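PDB 3VW5: cellobiose 2-epimerase from Ruminococcus albus, which catalyses the reversible epimerisation of cellobiose to 4-O-beta-D-glucopyranosyl-D-mannose, acting on the unmodified sugar. Local coordinates for residues 289-292 / 297-300. The protein carries 2 engineered substitutions. Residues are numbered along the deposited sequence; the frame is centred on the assembly and turned at random.
Sequences NNER and IDKT
Two consecutive residues, Asn290 and Glu291, sit across from the single residue Asp298 in an antiparallel hairpin, a classic beta bulge. Asn290 N gives the stronger bond to Asp298 O, at 3.0 Å. Glu291 N reaches the same oxygen in a weak bond of 3.4 Å. The return bond, from Asp298 N to Glu291 O, is 2.8 Å and fairly straight at 164°. Glu291 and Asp298 thus form a hydrogen-bonded pair, and Arg292 and Ile297 the next, non-hydrogen-bonded one.

The side chain of Asp298 adds to this join. CG stands anti to the backbone N (chi1 -178°), and the carboxylate so placed has OD2 near Asn290 on the facing strand and OD1 near Thr300 on its own. OD2 takes Asn290 ND2 at 3.1 Å, from above the carboxylate plane. The acceptor lies close to the amide plane of Asn290, and the two planes are almost perpendicular. OD1 accepts from Thr300 N at 3.0 Å, an Asx turn, and from Thr300 OG1 through its syn lone pair. Replacing Asp298 by alanine removes both oxygens, which would probably leave Asn290 ND2 without this acceptor and Thr300 N and OG1 without theirs, freeing the turn to shift.

On the face of Arg292 and Ile297, Ile297 CD1 packs on Arg292 CB at 3.7 Å. Beyond the bulge, Asn289 lies alongside Lys299, its OD1 3.3 Å from Lys299 CB. The Asn289 amide is held from outside: Arg301 NH1 bonds to OD1, and Glu284 OE2 accepts from ND2. The Arg292 guanidinium bonds to the carbonyl of Lys294 and forms a salt bridge with Asp237.

The hairpin of strands 287-293 and 296-302 lies at the surface of the (alpha/alpha)6 barrel. Strand 238-240 pairs with the first of these strands, and strand 352-353 with the second. Asn289, Arg292 and Ile297 all touch Tyr241, at the start of helix 241-258.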
ATOM      1  N   ASN A 289       7.993   3.527 -15.564  1.00 37.27           N
ATOM      2  CA  ASN A 289       7.446   2.303 -16.129  1.00 34.83           C
ATOM      3  C   ASN A 289       6.947   1.349 -15.045  1.00 38.07           C
ATOM      4  O   ASN A 289       7.298   1.477 -13.870  1.00 38.47           O
ATOM      5  CB  ASN A 289       8.478   1.601 -17.013  1.00 38.74           C
ATOM      6  CG  ASN A 289       8.820   2.403 -18.247  1.00 42.91           C
ATOM      7  OD1 ASN A 289       8.000   3.178 -18.750  1.00 41.38           O
ATOM      8  ND2 ASN A 289      10.042   2.239 -18.732  1.00 39.05           N
ATOM      9  N   ASN A 290       6.133   0.385 -15.459  1.00 38.31           N
ATOM     10  CA  ASN A 290       5.532  -0.583 -14.549  1.00 37.69           C
ATOM     11  C   ASN A 290       6.479  -1.713 -14.122  1.00 38.21           C
ATOM     12  O   ASN A 290       6.836  -1.838 -12.943  1.00 35.88           O
ATOM     13  CB  ASN A 290       4.267  -1.160 -15.195  1.00 38.82           C
ATOM     14  CG  ASN A 290       3.418  -1.941 -14.224  1.00 39.64           C
ATOM     15  OD1 ASN A 290       3.366  -1.631 -13.025  1.00 40.80           O
ATOM     16  ND2 ASN A 290       2.740  -2.971 -14.736  1.00 33.87           N
ATOM     17  N   GLU A 291       6.890  -2.536 -15.080  1.00 36.55           N
ATOM     18  CA  GLU A 291       7.667  -3.724 -14.742  1.00 40.94           C
ATOM     19  C   GLU A 291       8.431  -4.308 -15.920  1.00 41.07           C
ATOM     20  O   GLU A 291       8.106  -4.064 -17.079  1.00 36.53           O
ATOM     21  CB  GLU A 291       6.728  -4.798 -14.186  1.00 38.85           C
ATOM     22  CG  GLU A 291       5.586  -5.122 -15.150  1.00 47.00           C
ATOM     23  CD  GLU A 291       4.798  -6.367 -14.769  1.00 58.11           C
ATOM     24  OE1 GLU A 291       4.417  -7.138 -15.691  1.00 68.51           O
ATOM     25  OE2 GLU A 291       4.554  -6.573 -13.558  1.00 51.76           O
ATOM     26  N   ARG A 292       9.448  -5.097 -15.606  1.00 38.96           N
ATOM     27  CA  ARG A 292       9.976  -6.028 -16.579  1.00 37.38           C
ATOM     28  C   ARG A 292       9.513  -7.438 -16.219  1.00 37.82           C
ATOM     29  O   ARG A 292       9.711  -7.886 -15.092  1.00 40.95           O
ATOM     30  CB  ARG A 292      11.498  -5.978 -16.630  1.00 36.49           C
ATOM     31  CG  ARG A 292      12.108  -7.125 -17.449  1.00 35.88           C
ATOM     32  CD  ARG A 292      13.608  -7.115 -17.362  1.00 37.18           C
ATOM     33  NE  ARG A 292      14.066  -7.613 -16.074  1.00 33.58           N
ATOM     34  CZ  ARG A 292      14.081  -8.901 -15.763  1.00 39.17           C
ATOM     35  NH1 ARG A 292      13.661  -9.791 -16.655  1.00 44.59           N
ATOM     36  NH2 ARG A 292      14.523  -9.303 -14.582  1.00 38.58           N
ATOM     37  N   ILE A 297       9.255  -5.174 -21.331  1.00 37.00           N
ATOM     38  CA  ILE A 297       9.001  -4.058 -20.439  1.00 36.88           C
ATOM     39  C   ILE A 297       7.560  -3.591 -20.630  1.00 38.83           C
ATOM     40  O   ILE A 297       7.123  -3.350 -21.763  1.00 40.23           O
ATOM     41  CB  ILE A 297       9.950  -2.894 -20.743  1.00 39.53           C
ATOM     42  CG1 ILE A 297      11.404  -3.372 -20.756  1.00 35.07           C
ATOM     43  CG2 ILE A 297       9.734  -1.732 -19.769  1.00 35.88           C
ATOM     44  CD1 ILE A 297      11.992  -3.599 -19.395  1.00 33.98           C
ATOM     45  N   ASP A 298       6.816  -3.501 -19.529  1.00 34.22           N
ATOM     46  CA  ASP A 298       5.499  -2.903 -19.540  1.00 30.63           C
ATOM     47  C   ASP A 298       5.629  -1.441 -19.160  1.00 35.56           C
ATOM     48  O   ASP A 298       5.830  -1.112 -18.001  1.00 38.03           O
ATOM     49  CB  ASP A 298       4.581  -3.599 -18.547  1.00 35.73           C
ATOM     50  CG  ASP A 298       3.161  -3.035 -18.572  1.00 44.31           C
ATOM     51  OD1 ASP A 298       2.881  -2.132 -19.399  1.00 41.85           O
ATOM     52  OD2 ASP A 298       2.316  -3.500 -17.771  1.00 48.55           O
ATOM     53  N   LYS A 299       5.508  -0.556 -20.135  1.00 37.16           N
ATOM     54  CA  LYS A 299       5.725   0.852 -19.874  1.00 39.11           C
ATOM     55  C   LYS A 299       4.438   1.566 -19.463  1.00 41.50           C
ATOM     56  O   LYS A 299       4.418   2.789 -19.303  1.00 43.18           O
ATOM     57  CB  LYS A 299       6.374   1.529 -21.081  1.00 43.04           C
ATOM     58  CG  LYS A 299       7.716   0.924 -21.496  1.00 43.87           C
ATOM     59  CD  LYS A 299       8.349   1.756 -22.607  1.00 45.25           C
ATOM     60  CE  LYS A 299       9.688   1.173 -23.044  1.00 55.41           C
ATOM     61  NZ  LYS A 299       9.992   1.535 -24.461  1.00 61.62           N
ATOM     62  N   THR A 300       3.365   0.803 -19.288  1.00 37.68           N
ATOM     63  CA  THR A 300       2.109   1.374 -18.803  1.00 40.35           C
ATOM     64  C   THR A 300       2.317   2.171 -17.514  1.00 39.95           C
ATOM     65  O   THR A 300       3.005   1.715 -16.593  1.00 38.46           O
ATOM     66  CB  THR A 300       1.085   0.276 -18.509  1.00 42.10           C
ATOM     67  OG1 THR A 300       0.824  -0.463 -19.703  1.00 42.22           O
ATOM     68  CG2 THR A 300      -0.223   0.867 -17.950  1.00 40.01           C
TER